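Local coordinates for cellulosomal scaffoldin adaptor protein B (Acetivibrio cellulolyticus, PDB 3FNK) that forms a type II cohesin module of a cellulosomal scaffoldin, a beta-sandwich that, as in other cohesins, probably binds a dockerin to help assemble the cellulosome, at residues I12-D17 / V135-S140; I36-G41 / N154-R159; G41-I46 / N97-Y102. All coordinates share one frame; numbering follows the deposited sequence.

Contact 1 of 3, residues I12-D17 / V135-S140; sequences ITMGYD and VVFEDS
The ring of Phe-137 is set edge-on against the backbone of strand 12-16: Met-14 N lies in the ring plane, 3.6 Å from CE1, and the carbonyl carbon of Thr-13 sits at the same edge, near the plane. CE1 and CZ do this touching, so the tip of the phenyl ring rests on the peptide link between Thr-13 and Met-14. The other ring of the contact, Tyr-16, takes part through its end alone; its OH meets CB of Val-135 at 3.4 Å, the two side chains running obliquely to each other.

Between the rings lies Met-14. Its CG is anti to the backbone N (chi1 -165°) and the chain runs straight to SD before bending at chi3 (-61°), which carries the methyl back to the phenyl tip, with CE 3.7 Å from Phe-137 CZ. The sulfur meets CG1 of Val-135 at 3.9 Å, the two side chains crossing at about a right angle. Ile-46 of strand 39-47 packs against both Met-14 and Val-135, closing the cluster from the sheet that strand 136-137 joins, while Phe-137 also touches Thr-150 of strand 150-154.

The contact therefore joins the two sheets of the cohesin beta-sandwich, face to face across the hydrophobic core, with their segments running nearly antiparallel (163°). Its side-chain packing is mainly apolar, resting on Met-14 against Val-135 and Phe-137, with the Phe-137 edge on a backbone peptide. The polar end of Thr-13 turns to Ile-167 O instead, and Tyr-16 OH is buried against Val-135 with no hydrogen-bonding partner in the model.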
ATOM      1  N   ILE A  12      -2.708   8.214  -4.508  1.00 22.91           N
ATOM      2  CA  ILE A  12      -2.579   6.951  -3.828  1.00 23.95           C
ATOM      3  C   ILE A  12      -2.778   7.199  -2.354  1.00 24.93           C
ATOM      4  O   ILE A  12      -2.260   8.172  -1.789  1.00 25.93           O
ATOM      5  CB  ILE A  12      -1.199   6.241  -4.122  1.00 23.09           C
ATOM      6  CG1 ILE A  12      -1.137   4.877  -3.411  1.00 22.56           C
ATOM      7  CG2 ILE A  12      -0.021   7.148  -3.797  1.00 22.76           C
ATOM      8  CD1 ILE A  12       0.099   3.978  -3.833  1.00 23.10           C
ATOM      9  N   THR A  13      -3.524   6.318  -1.707  1.00 26.17           N
ATOM     10  CA  THR A  13      -3.685   6.499  -0.293  1.00 28.22           C
ATOM     11  C   THR A  13      -3.737   5.169   0.465  1.00 29.56           C
ATOM     12  O   THR A  13      -3.705   4.088  -0.145  1.00 28.80           O
ATOM     13  CB  THR A  13      -4.947   7.390  -0.005  1.00 27.34           C
ATOM     14  OG1 THR A  13      -4.818   7.985   1.296  1.00 28.41           O
ATOM     15  CG2 THR A  13      -6.191   6.582  -0.086  1.00 27.41           C
ATOM     16  N   MET A  14      -3.790   5.271   1.796  1.00 30.98           N
ATOM     17  CA  MET A  14      -4.175   4.148   2.680  1.00 32.47           C
ATOM     18  C   MET A  14      -5.477   4.468   3.430  1.00 33.59           C
ATOM     19  O   MET A  14      -5.555   5.526   4.063  1.00 34.06           O
ATOM     20  CB  MET A  14      -3.044   3.896   3.680  1.00 31.78           C
ATOM     21  CG  MET A  14      -3.125   2.565   4.401  1.00 32.89           C
ATOM     22  SD  MET A  14      -1.767   2.443   5.567  1.00 39.49           S
ATOM     23  CE  MET A  14      -0.355   2.542   4.452  1.00 34.56           C
ATOM     24  N   GLY A  15      -6.474   3.580   3.365  1.00 34.62           N
ATOM     25  CA  GLY A  15      -7.672   3.666   4.228  1.00 36.54           C
ATOM     26  C   GLY A  15      -7.729   2.562   5.300  1.00 37.73           C
ATOM     27  O   GLY A  15      -7.236   1.442   5.061  1.00 38.33           O
ATOM     28  N   TYR A  16      -8.288   2.880   6.473  1.00 37.89           N
ATOM     29  CA  TYR A  16      -8.508   1.910   7.574  1.00 38.91           C
ATOM     30  C   TYR A  16      -9.926   1.450   7.641  1.00 39.83           C
ATOM     31  O   TYR A  16     -10.840   2.229   7.400  1.00 41.01           O
ATOM     32  CB  TYR A  16      -8.177   2.508   8.926  1.00 38.13           C
ATOM     33  CG  TYR A  16      -6.787   3.045   9.030  1.00 38.18           C
ATOM     34  CD1 TYR A  16      -5.701   2.287   8.604  1.00 37.72           C
ATOM     35  CD2 TYR A  16      -6.541   4.318   9.574  1.00 38.86           C
ATOM     36  CE1 TYR A  16      -4.416   2.780   8.685  1.00 36.97           C
ATOM     37  CE2 TYR A  16      -5.233   4.820   9.673  1.00 37.92           C
ATOM     38  CZ  TYR A  16      -4.185   4.038   9.225  1.00 39.38           C
ATOM     39  OH  TYR A  16      -2.875   4.481   9.299  1.00 44.61           O
ATOM     40  N   ASP A  17     -10.143   0.190   7.989  1.00 40.78           N
ATOM     41  CA  ASP A  17     -11.506  -0.224   8.229  1.00 41.36           C
ATOM     42  C   ASP A  17     -12.012   0.326   9.570  1.00 42.53           C
ATOM     43  O   ASP A  17     -13.206   0.389   9.777  1.00 42.98           O
ATOM     44  CB  ASP A  17     -11.723  -1.739   8.044  1.00 41.35           C
ATOM     45  CG  ASP A  17     -11.044  -2.593   9.106  1.00 39.92           C
ATOM     46  OD1 ASP A  17     -10.223  -2.116   9.914  1.00 37.58           O
ATOM     47  OD2 ASP A  17     -11.351  -3.798   9.116  1.00 43.12           O
ATOM     48  N   VAL A 135       0.575   5.807  10.853  1.00 44.08           N
ATOM     49  CA  VAL A 135       1.273   5.082   9.801  1.00 41.81           C
ATOM     50  C   VAL A 135       1.453   6.051   8.628  1.00 40.74           C
ATOM     51  O   VAL A 135       0.510   6.759   8.277  1.00 40.31           O
ATOM     52  CB  VAL A 135       0.429   3.865   9.397  1.00 41.95           C
ATOM     53  CG1 VAL A 135       0.999   3.157   8.169  1.00 40.93           C
ATOM     54  CG2 VAL A 135       0.331   2.906  10.587  1.00 40.80           C
ATOM     55  N   VAL A 136       2.656   6.099   8.046  1.00 38.60           N
ATOM     56  CA  VAL A 136       2.912   6.960   6.896  1.00 36.85           C
ATOM     57  C   VAL A 136       3.570   6.223   5.698  1.00 36.39           C
ATOM     58  O   VAL A 136       4.261   5.196   5.887  1.00 34.50           O
ATOM     59  CB  VAL A 136       3.736   8.221   7.273  1.00 36.94           C
ATOM     60  CG1 VAL A 136       2.947   9.120   8.297  1.00 36.49           C
ATOM     61  CG2 VAL A 136       5.118   7.863   7.807  1.00 36.39           C
ATOM     62  N   PHE A 137       3.307   6.739   4.488  1.00 33.87           N
ATOM     63  CA  PHE A 137       4.144   6.468   3.324  1.00 33.56           C
ATOM     64  C   PHE A 137       5.337   7.359   3.517  1.00 34.57           C
ATOM     65  O   PHE A 137       5.193   8.548   3.796  1.00 35.07           O
ATOM     66  CB  PHE A 137       3.463   6.810   1.985  1.00 31.74           C
ATOM     67  CG  PHE A 137       2.235   5.973   1.690  1.00 29.21           C
ATOM     68  CD1 PHE A 137       0.973   6.508   1.868  1.00 25.45           C
ATOM     69  CD2 PHE A 137       2.355   4.620   1.302  1.00 25.82           C
ATOM     70  CE1 PHE A 137      -0.188   5.731   1.616  1.00 25.11           C
ATOM     71  CE2 PHE A 137       1.231   3.826   1.056  1.00 25.47           C
ATOM     72  CZ  PHE A 137      -0.061   4.398   1.212  1.00 24.15           C
ATOM     73  N   GLU A 138       6.523   6.809   3.346  1.00 35.40           N
ATOM     74  CA  GLU A 138       7.689   7.572   3.657  1.00 36.98           C
ATOM     75  C   GLU A 138       8.852   7.138   2.799  1.00 37.10           C
ATOM     76  O   GLU A 138       9.081   5.953   2.613  1.00 36.62           O
ATOM     77  CB  GLU A 138       7.992   7.333   5.138  1.00 37.59           C
ATOM     78  CG  GLU A 138       9.312   7.802   5.580  1.00 41.08           C
ATOM     79  CD  GLU A 138       9.499   7.570   7.046  1.00 47.66           C
ATOM     80  OE1 GLU A 138       8.731   8.167   7.840  1.00 48.88           O
ATOM     81  OE2 GLU A 138      10.400   6.766   7.399  1.00 49.47           O
ATOM     82  N   ASP A 139       9.587   8.104   2.276  1.00 38.14           N
ATOM     83  CA  ASP A 139      10.727   7.736   1.461  0.50 38.95           C
ATOM     84  C   ASP A 139      11.756   6.921   2.210  1.00 40.32           C
ATOM     85  O   ASP A 139      11.831   6.922   3.459  1.00 39.55           O
ATOM     86  CB  ASP A 139      11.355   8.912   0.714  0.50 38.90           C
ATOM     87  CG  ASP A 139      11.220   8.759  -0.780  0.50 36.97           C
ATOM     88  OD1 ASP A 139      10.617   7.752  -1.188  0.50 34.81           O
ATOM     89  OD2 ASP A 139      11.710   9.615  -1.535  0.50 34.89           O
ATOM     90  N   SER A 140      12.493   6.142   1.427  1.00 42.17           N
ATOM     91  CA  SER A 140      13.519   5.238   1.907  0.50 43.84           C
ATOM     92  C   SER A 140      14.825   5.565   1.204  1.00 45.01           C
ATOM     93  O   SER A 140      14.804   6.081   0.072  1.00 45.94           O
ATOM     94  CB  SER A 140      13.113   3.798   1.586  0.50 43.83           C
ATOM     95  OG  SER A 140      14.248   2.971   1.429  0.50 42.76           O
TER

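Contact 2 of 3, residues I36-G41 / N154-R159; sequences ITNFSG and NWYGNR
Asn-38 stacks on the indole of Trp-155, its amide plane only 16° from the ring plane. OD1 lies over one face, offset toward the rim and 3.3 Å from CZ2, while CB makes a CH-pi contact over the face of the five-membered ring, 3.7 Å from its centroid. The indole thus carries the whole Asn-38 side chain along one face; Pro-114 touches both residues, and Tyr-108 of helix 105-111 meets the indole edge-to-face.

The hydrogen bonds cluster on Asn-154. Ser-40 OG donates to Asn-154 O at 2.8 Å from above the carbonyl plane, a position it reaches with OG set between its own backbone N and carbonyl carbon (chi1 66°). Gly-157 N reaches the same oxygen from the opposite face. Trp-155 N gives a weak bond to Asn-38 O (N-H...O 118°), and Asn-154 CA lies 3.0 Å from that oxygen in a CA-H...O contact. One water bridges Thr-37 O and Asn-154 ND2.

Asn-154 OD1 accepts from Tyr-156 N and Asn-158 N on opposite faces of its amide plane, two bonds that pin the side chain against its own loop.

Phe-39 and Asn-154 form an antiparallel non-hydrogen-bonded pair where strand 39-47 begins, straight after a type II turn over Ile-36 to Phe-39, and strand 150-154 ends in a type I turn over Asn-154 to Gly-157, the latter reinforced by an Asx turn.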
ATOM      1  N   ILE A  36      -4.981   6.731 -11.828  1.00 22.61           N
ATOM      2  CA  ILE A  36      -3.593   6.655 -12.239  1.00 22.48           C
ATOM      3  C   ILE A  36      -3.585   6.117 -13.672  1.00 23.40           C
ATOM      4  O   ILE A  36      -3.999   4.977 -13.920  1.00 25.09           O
ATOM      5  CB  ILE A  36      -2.754   5.765 -11.279  1.00 21.38           C
ATOM      6  CG1 ILE A  36      -2.886   6.235  -9.813  1.00 20.91           C
ATOM      7  CG2 ILE A  36      -1.264   5.721 -11.716  1.00 22.67           C
ATOM      8  CD1 ILE A  36      -2.401   7.659  -9.484  1.00 17.92           C
ATOM      9  N   THR A  37      -3.117   6.936 -14.612  1.00 24.06           N
ATOM     10  CA  THR A  37      -3.212   6.651 -16.045  1.00 24.62           C
ATOM     11  C   THR A  37      -2.382   5.415 -16.437  1.00 24.24           C
ATOM     12  O   THR A  37      -1.165   5.386 -16.211  1.00 23.44           O
ATOM     13  CB  THR A  37      -2.713   7.879 -16.840  1.00 25.67           C
ATOM     14  OG1 THR A  37      -3.541   9.002 -16.503  1.00 27.79           O
ATOM     15  CG2 THR A  37      -2.817   7.643 -18.337  1.00 25.88           C
ATOM     16  N   ASN A  38      -3.047   4.414 -17.020  1.00 23.17           N
ATOM     17  CA  ASN A  38      -2.372   3.215 -17.536  1.00 23.15           C
ATOM     18  C   ASN A  38      -1.529   2.474 -16.502  1.00 22.51           C
ATOM     19  O   ASN A  38      -0.495   1.896 -16.819  1.00 23.29           O
ATOM     20  CB  ASN A  38      -1.576   3.595 -18.805  1.00 24.05           C
ATOM     21  CG  ASN A  38      -2.506   3.968 -19.984  1.00 25.64           C
ATOM     22  OD1 ASN A  38      -3.645   3.525 -20.025  1.00 26.94           O
ATOM     23  ND2 ASN A  38      -2.021   4.793 -20.921  1.00 23.89           N
ATOM     24  N   PHE A  39      -1.986   2.495 -15.253  1.00 23.25           N
ATOM     25  CA  PHE A  39      -1.248   1.965 -14.100  1.00 22.95           C
ATOM     26  C   PHE A  39      -0.910   0.485 -14.318  1.00 23.24           C
ATOM     27  O   PHE A  39      -1.752  -0.282 -14.777  1.00 23.29           O
ATOM     28  CB  PHE A  39      -2.117   2.097 -12.848  1.00 23.37           C
ATOM     29  CG  PHE A  39      -1.562   1.394 -11.615  1.00 22.41           C
ATOM     30  CD1 PHE A  39      -2.148   0.197 -11.153  1.00 22.43           C
ATOM     31  CD2 PHE A  39      -0.501   1.945 -10.893  1.00 19.25           C
ATOM     32  CE1 PHE A  39      -1.654  -0.446 -10.022  1.00 18.70           C
ATOM     33  CE2 PHE A  39       0.005   1.303  -9.759  1.00 20.67           C
ATOM     34  CZ  PHE A  39      -0.594   0.104  -9.315  1.00 16.98           C
ATOM     35  N   SER A  40       0.317   0.081 -14.000  1.00 22.24           N
ATOM     36  CA  SER A  40       0.660  -1.362 -14.117  1.00 21.74           C
ATOM     37  C   SER A  40       1.412  -1.961 -12.933  1.00 20.72           C
ATOM     38  O   SER A  40       1.765  -3.147 -12.989  1.00 20.53           O
ATOM     39  CB  SER A  40       1.467  -1.629 -15.384  1.00 20.86           C
ATOM     40  OG  SER A  40       2.703  -0.973 -15.254  1.00 23.83           O
ATOM     41  N   GLY A  41       1.699  -1.158 -11.892  1.00 20.30           N
ATOM     42  CA  GLY A  41       2.433  -1.677 -10.718  1.00 19.43           C
ATOM     43  C   GLY A  41       2.872  -0.611  -9.739  1.00 19.40           C
ATOM     44  O   GLY A  41       2.888   0.580 -10.065  1.00 19.99           O
ATOM     45  N   ASN A 154       3.458   2.800 -15.356  1.00 21.52           N
ATOM     46  CA  ASN A 154       2.422   2.610 -16.355  1.00 22.77           C
ATOM     47  C   ASN A 154       2.758   1.427 -17.267  1.00 23.41           C
ATOM     48  O   ASN A 154       3.832   0.782 -17.117  1.00 23.46           O
ATOM     49  CB  ASN A 154       2.166   3.894 -17.165  1.00 21.73           C
ATOM     50  CG  ASN A 154       3.335   4.283 -18.062  1.00 24.63           C
ATOM     51  OD1 ASN A 154       4.161   3.448 -18.476  1.00 21.96           O
ATOM     52  ND2 ASN A 154       3.405   5.585 -18.383  1.00 23.88           N
ATOM     53  N   TRP A 155       1.850   1.116 -18.182  1.00 22.92           N
ATOM     54  CA  TRP A 155       1.972  -0.143 -18.959  1.00 22.69           C
ATOM     55  C   TRP A 155       2.993  -0.126 -20.144  1.00 23.23           C
ATOM     56  O   TRP A 155       3.081  -1.091 -20.940  1.00 23.66           O
ATOM     57  CB  TRP A 155       0.588  -0.644 -19.353  1.00 22.26           C
ATOM     58  CG  TRP A 155      -0.173   0.216 -20.304  1.00 22.31           C
ATOM     59  CD1 TRP A 155       0.288   1.275 -21.021  1.00 22.05           C
ATOM     60  CD2 TRP A 155      -1.540   0.024 -20.692  1.00 23.18           C
ATOM     61  NE1 TRP A 155      -0.712   1.759 -21.860  1.00 23.50           N
ATOM     62  CE2 TRP A 155      -1.840   0.994 -21.673  1.00 22.93           C
ATOM     63  CE3 TRP A 155      -2.530  -0.911 -20.332  1.00 24.39           C
ATOM     64  CZ2 TRP A 155      -3.102   1.106 -22.239  1.00 25.39           C
ATOM     65  CZ3 TRP A 155      -3.796  -0.811 -20.919  1.00 24.77           C
ATOM     66  CH2 TRP A 155      -4.067   0.185 -21.857  1.00 23.93           C
ATOM     67  N   TYR A 156       3.775   0.953 -20.258  1.00 22.32           N
ATOM     68  CA  TYR A 156       4.963   0.913 -21.101  1.00 23.25           C
ATOM     69  C   TYR A 156       6.214   0.587 -20.285  1.00 22.96           C
ATOM     70  O   TYR A 156       7.313   0.501 -20.857  1.00 22.76           O
ATOM     71  CB  TYR A 156       5.166   2.233 -21.894  1.00 24.01           C
ATOM     72  CG  TYR A 156       3.890   2.714 -22.553  1.00 26.48           C
ATOM     73  CD1 TYR A 156       3.117   3.725 -21.956  1.00 28.50           C
ATOM     74  CD2 TYR A 156       3.441   2.150 -23.765  1.00 27.80           C
ATOM     75  CE1 TYR A 156       1.909   4.156 -22.551  1.00 30.49           C
ATOM     76  CE2 TYR A 156       2.258   2.567 -24.356  1.00 29.13           C
ATOM     77  CZ  TYR A 156       1.489   3.569 -23.735  1.00 31.48           C
ATOM     78  OH  TYR A 156       0.297   3.987 -24.293  1.00 35.94           O
ATOM     79  N   GLY A 157       6.049   0.435 -18.964  1.00 22.57           N
ATOM     80  CA  GLY A 157       7.170   0.229 -18.019  1.00 23.62           C
ATOM     81  C   GLY A 157       7.809   1.555 -17.629  1.00 24.46           C
ATOM     82  O   GLY A 157       8.991   1.602 -17.245  1.00 23.81           O
ATOM     83  N   ASN A 158       7.047   2.649 -17.755  1.00 24.53           N
ATOM     84  CA  ASN A 158       7.537   3.973 -17.342  1.00 25.12           C
ATOM     85  C   ASN A 158       7.078   4.350 -15.936  1.00 25.13           C
ATOM     86  O   ASN A 158       5.932   4.100 -15.548  1.00 25.23           O
ATOM     87  CB  ASN A 158       7.116   5.095 -18.316  1.00 25.20           C
ATOM     88  CG  ASN A 158       7.394   4.748 -19.792  1.00 26.52           C
ATOM     89  OD1 ASN A 158       8.115   3.800 -20.120  1.00 25.98           O
ATOM     90  ND2 ASN A 158       6.804   5.516 -20.675  1.00 27.90           N
ATOM     91  N   ARG A 159       7.987   4.952 -15.185  1.00 25.03           N
ATOM     92  CA  ARG A 159       7.664   5.499 -13.874  1.00 25.54           C
ATOM     93  C   ARG A 159       6.745   6.725 -14.040  1.00 25.05           C
ATOM     94  O   ARG A 159       6.942   7.551 -14.929  1.00 25.36           O
ATOM     95  CB  ARG A 159       8.969   5.876 -13.150  1.00 25.95           C
ATOM     96  CG  ARG A 159       8.830   6.054 -11.625  1.00 29.50           C
ATOM     97  CD  ARG A 159      10.253   6.029 -10.954  1.00 33.15           C
ATOM     98  NE  ARG A 159      11.075   7.107 -11.509  1.00 36.03           N
ATOM     99  CZ  ARG A 159      10.859   8.413 -11.298  1.00 40.18           C
ATOM    100  NH1 ARG A 159       9.867   8.831 -10.509  1.00 42.30           N
ATOM    101  NH2 ARG A 159      11.657   9.314 -11.863  1.00 41.41           N
TER
HETATM  102  O   HOH W   1       0.798   6.822 -17.090  1.00 23.76           O

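Contact 3 of 3, residues G41-I46 / N97-Y102; sequences GYQVNI and NLSRSY. With EDO (1,2-ethanediol), chain D.
Tyr-42 and Arg-100 form one of the antiparallel hydrogen-bonded pairs that join strands 39-47 and 95-102, neighbours in one sheet of the cohesin beta-sandwich. The axes of the two segments approach to 4.7 Å at 170°. Backbone bonds run both ways between Tyr-42 and Arg-100 and between Val-44 and Leu-98, with Val-44 N to Leu-98 O at 3.0 Å. Gly-41 faces Ser-101 in a close non-hydrogen-bonded pair, its CA 3.5 Å from Ser-101 OG.

The face bearing Tyr-42, Val-44, Leu-98 and Arg-100 is largely apolar. With CG between its backbone N and carbonyl carbon (chi1 71°), the Tyr-42 ring folds across the neighbouring strand: Arg-100 N lies over the centre of one face, Leu-98 CB meets the edge in plane, and CE2 comes within 3.4 Å of Arg-100 CB. Leu-98 CD1 reaches Val-44 CG2 and Ile-46 CD1, and strand 118-127 covers Tyr-42 and Leu-98. The extended Arg-100 chain carries NE to a hydrogen bond with Leu-76 O.

The face bearing Gln-43, Asn-45 and Asn-97 is polar, and its amides form a relay. Gln-43 NE2 donates to Asn-97 OD1 at 3.0 Å, and Asn-97 ND2 to Asn-45 OD1 at 2.9 Å, both nearly straight (175°). Asn-45 ND2 passes the chain on to Glu-138 O. A water links Tyr-42 O to Ser-101 OG. An ethanediol, presumably carried over from crystallisation, sits beside Ser-99, and its O1 donates to Asn-97 OD1 at 2.7 Å, while Gln-43 NE2 meets that same oxygen in the carbonyl plane, on a lone pair.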
ATOM      1  N   GLY A  41       1.699  -1.158 -11.892  1.00 20.30           N
ATOM      2  CA  GLY A  41       2.433  -1.677 -10.718  1.00 19.43           C
ATOM      3  C   GLY A  41       2.872  -0.611  -9.739  1.00 19.40           C
ATOM      4  O   GLY A  41       2.888   0.580 -10.065  1.00 19.99           O
ATOM      5  N   TYR A  42       3.205  -1.022  -8.523  1.00 19.60           N
ATOM      6  CA  TYR A  42       3.533  -0.088  -7.443  1.00 19.28           C
ATOM      7  C   TYR A  42       4.660  -0.610  -6.622  1.00 20.76           C
ATOM      8  O   TYR A  42       4.823  -1.847  -6.476  1.00 21.84           O
ATOM      9  CB  TYR A  42       2.367   0.090  -6.467  1.00 19.43           C
ATOM     10  CG  TYR A  42       2.069  -1.143  -5.561  1.00 19.36           C
ATOM     11  CD1 TYR A  42       2.729  -1.317  -4.333  1.00 19.19           C
ATOM     12  CD2 TYR A  42       1.153  -2.103  -5.945  1.00 19.91           C
ATOM     13  CE1 TYR A  42       2.500  -2.437  -3.517  1.00 19.16           C
ATOM     14  CE2 TYR A  42       0.862  -3.245  -5.097  1.00 19.55           C
ATOM     15  CZ  TYR A  42       1.550  -3.390  -3.911  1.00 20.43           C
ATOM     16  OH  TYR A  42       1.285  -4.468  -3.092  1.00 23.09           O
ATOM     17  N   GLN A  43       5.412   0.327  -6.061  1.00 20.14           N
ATOM     18  CA  GLN A  43       6.246   0.034  -4.929  1.00 20.92           C
ATOM     19  C   GLN A  43       5.895   1.071  -3.866  1.00 21.32           C
ATOM     20  O   GLN A  43       5.832   2.260  -4.184  1.00 19.98           O
ATOM     21  CB  GLN A  43       7.724   0.119  -5.282  1.00 19.93           C
ATOM     22  CG  GLN A  43       8.581  -0.247  -4.070  1.00 23.09           C
ATOM     23  CD  GLN A  43      10.048   0.030  -4.341  1.00 25.08           C
ATOM     24  OE1 GLN A  43      10.385   0.677  -5.324  1.00 26.54           O
ATOM     25  NE2 GLN A  43      10.920  -0.467  -3.478  1.00 25.89           N
ATOM     26  N   VAL A  44       5.685   0.630  -2.626  1.00 22.42           N
ATOM     27  CA  VAL A  44       5.460   1.586  -1.519  1.00 23.22           C
ATOM     28  C   VAL A  44       6.238   1.232  -0.285  1.00 24.43           C
ATOM     29  O   VAL A  44       6.388   0.069   0.031  1.00 25.06           O
ATOM     30  CB  VAL A  44       3.961   1.693  -1.119  1.00 22.09           C
ATOM     31  CG1 VAL A  44       3.153   2.263  -2.259  1.00 22.30           C
ATOM     32  CG2 VAL A  44       3.400   0.344  -0.677  1.00 21.93           C
ATOM     33  N   ASN A  45       6.689   2.254   0.430  1.00 25.56           N
ATOM     34  CA  ASN A  45       7.460   2.094   1.655  1.00 27.56           C
ATOM     35  C   ASN A  45       6.609   2.688   2.801  1.00 28.89           C
ATOM     36  O   ASN A  45       6.171   3.851   2.732  1.00 29.16           O
ATOM     37  CB  ASN A  45       8.783   2.830   1.505  1.00 26.44           C
ATOM     38  CG  ASN A  45       9.797   2.421   2.543  1.00 29.73           C
ATOM     39  OD1 ASN A  45      10.256   1.274   2.565  1.00 30.00           O
ATOM     40  ND2 ASN A  45      10.174   3.367   3.410  1.00 28.30           N
ATOM     41  N   ILE A  46       6.333   1.872   3.806  1.00 29.68           N
ATOM     42  CA  ILE A  46       5.379   2.188   4.848  1.00 31.81           C
ATOM     43  C   ILE A  46       6.116   2.213   6.189  1.00 34.01           C
ATOM     44  O   ILE A  46       6.936   1.309   6.484  1.00 34.21           O
ATOM     45  CB  ILE A  46       4.222   1.169   4.829  1.00 31.93           C
ATOM     46  CG1 ILE A  46       3.443   1.302   3.533  1.00 31.49           C
ATOM     47  CG2 ILE A  46       3.278   1.359   6.013  1.00 32.88           C
ATOM     48  CD1 ILE A  46       2.396   0.256   3.356  1.00 31.44           C
ATOM     49  N   ASN A  97       8.062  -2.683   2.919  1.00 25.83           N
ATOM     50  CA  ASN A  97       8.256  -2.325   1.537  1.00 25.12           C
ATOM     51  C   ASN A  97       7.672  -3.448   0.655  1.00 25.19           C
ATOM     52  O   ASN A  97       8.122  -4.623   0.714  1.00 23.51           O
ATOM     53  CB  ASN A  97       9.730  -2.018   1.263  1.00 24.53           C
ATOM     54  CG  ASN A  97       9.932  -1.303  -0.042  1.00 27.72           C
ATOM     55  OD1 ASN A  97       9.831  -1.915  -1.105  1.00 30.23           O
ATOM     56  ND2 ASN A  97      10.211  -0.002   0.015  1.00 27.52           N
ATOM     57  N   LEU A  98       6.655  -3.069  -0.131  1.00 23.76           N
ATOM     58  CA  LEU A  98       5.830  -3.973  -0.892  1.00 23.97           C
ATOM     59  C   LEU A  98       5.823  -3.528  -2.349  1.00 23.79           C
ATOM     60  O   LEU A  98       5.704  -2.321  -2.652  1.00 22.89           O
ATOM     61  CB  LEU A  98       4.376  -3.876  -0.438  1.00 24.36           C
ATOM     62  CG  LEU A  98       4.018  -3.692   1.039  1.00 27.30           C
ATOM     63  CD1 LEU A  98       2.550  -3.336   1.161  1.00 30.64           C
ATOM     64  CD2 LEU A  98       4.281  -4.993   1.773  1.00 35.00           C
ATOM     65  N   SER A  99       5.893  -4.505  -3.243  1.00 22.19           N
ATOM     66  CA  SER A  99       5.833  -4.260  -4.678  1.00 23.08           C
ATOM     67  C   SER A  99       5.018  -5.318  -5.341  1.00 22.39           C
ATOM     68  O   SER A  99       5.160  -6.501  -5.048  1.00 23.06           O
ATOM     69  CB  SER A  99       7.207  -4.293  -5.315  1.00 21.86           C
ATOM     70  OG  SER A  99       8.076  -3.407  -4.698  1.00 27.38           O
ATOM     71  N   ARG A 100       4.181  -4.878  -6.266  1.00 22.64           N
ATOM     72  CA  ARG A 100       3.479  -5.750  -7.154  1.00 21.16           C
ATOM     73  C   ARG A 100       3.362  -5.086  -8.520  1.00 21.54           C
ATOM     74  O   ARG A 100       2.913  -3.913  -8.605  1.00 19.82           O
ATOM     75  CB  ARG A 100       2.102  -6.067  -6.564  1.00 20.67           C
ATOM     76  CG  ARG A 100       1.350  -7.111  -7.339  1.00 20.38           C
ATOM     77  CD  ARG A 100       0.032  -7.542  -6.679  1.00 17.78           C
ATOM     78  NE  ARG A 100      -0.636  -8.548  -7.513  1.00 18.86           N
ATOM     79  CZ  ARG A 100      -0.773  -9.851  -7.210  1.00 23.23           C
ATOM     80  NH1 ARG A 100      -0.273 -10.346  -6.071  1.00 22.06           N
ATOM     81  NH2 ARG A 100      -1.432 -10.667  -8.049  1.00 22.25           N
ATOM     82  N   SER A 101       3.721  -5.824  -9.582  1.00 21.27           N
ATOM     83  CA  SER A 101       3.628  -5.331 -10.966  1.00 21.87           C
ATOM     84  C   SER A 101       3.144  -6.419 -11.942  1.00 21.52           C
ATOM     85  O   SER A 101       3.402  -7.580 -11.732  1.00 20.46           O
ATOM     86  CB  SER A 101       4.996  -4.884 -11.507  1.00 20.84           C
ATOM     87  OG  SER A 101       5.329  -3.551 -11.170  1.00 25.00           O
ATOM     88  N   TYR A 102       2.465  -6.016 -13.015  1.00 21.19           N
ATOM     89  CA  TYR A 102       2.322  -6.856 -14.193  1.00 21.13           C
ATOM     90  C   TYR A 102       3.642  -6.910 -14.950  1.00 21.41           C
ATOM     91  O   TYR A 102       4.372  -5.909 -15.002  1.00 22.24           O
ATOM     92  CB  TYR A 102       1.246  -6.267 -15.091  1.00 20.88           C
ATOM     93  CG  TYR A 102      -0.176  -6.505 -14.598  1.00 20.19           C
ATOM     94  CD1 TYR A 102      -1.173  -5.534 -14.773  1.00 18.32           C
ATOM     95  CD2 TYR A 102      -0.521  -7.687 -13.957  1.00 20.35           C
ATOM     96  CE1 TYR A 102      -2.479  -5.749 -14.344  1.00 23.16           C
ATOM     97  CE2 TYR A 102      -1.821  -7.908 -13.500  1.00 20.41           C
ATOM     98  CZ  TYR A 102      -2.812  -6.947 -13.728  1.00 23.47           C
ATOM     99  OH  TYR A 102      -4.103  -7.168 -13.270  1.00 20.47           O
TER
HETATM  100  C1  EDO D 188       9.969  -5.315  -2.859  1.00 33.42           C
HETATM  101  O1  EDO D 188       9.221  -4.212  -2.327  1.00 29.57           O
HETATM  102  C2  EDO D 188      11.436  -4.980  -2.739  1.00 35.28           C
HETATM  103  O2  EDO D 188      11.824  -4.156  -3.829  1.00 37.70           O
HETATM  104  O   HOH W   2       6.507  -2.941  -8.785  1.00 27.92           O

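All three contacts involve the sheet built on strand 39-47. Contacts 2 and 3 share that strand and Gly-41, contact 2 at its start and contact 3 along its middle, their centres about 13 Å apart. Contact 1 instead spans the sandwich from strand 11-16 to strand 136-137, a neighbour of strand 39-47. Contacts 1 and 3 are buried near the centre of the chain and touch each other through both apolar packing and a hydrogen bond; contact 2, about 16 Å from that centre, is only partly buried. Chemistry follows place: apolar packing between sheets, backbone pairing with one apolar and one amide-rich face within a sheet, and turns, water and an amide-indole stack toward the surface.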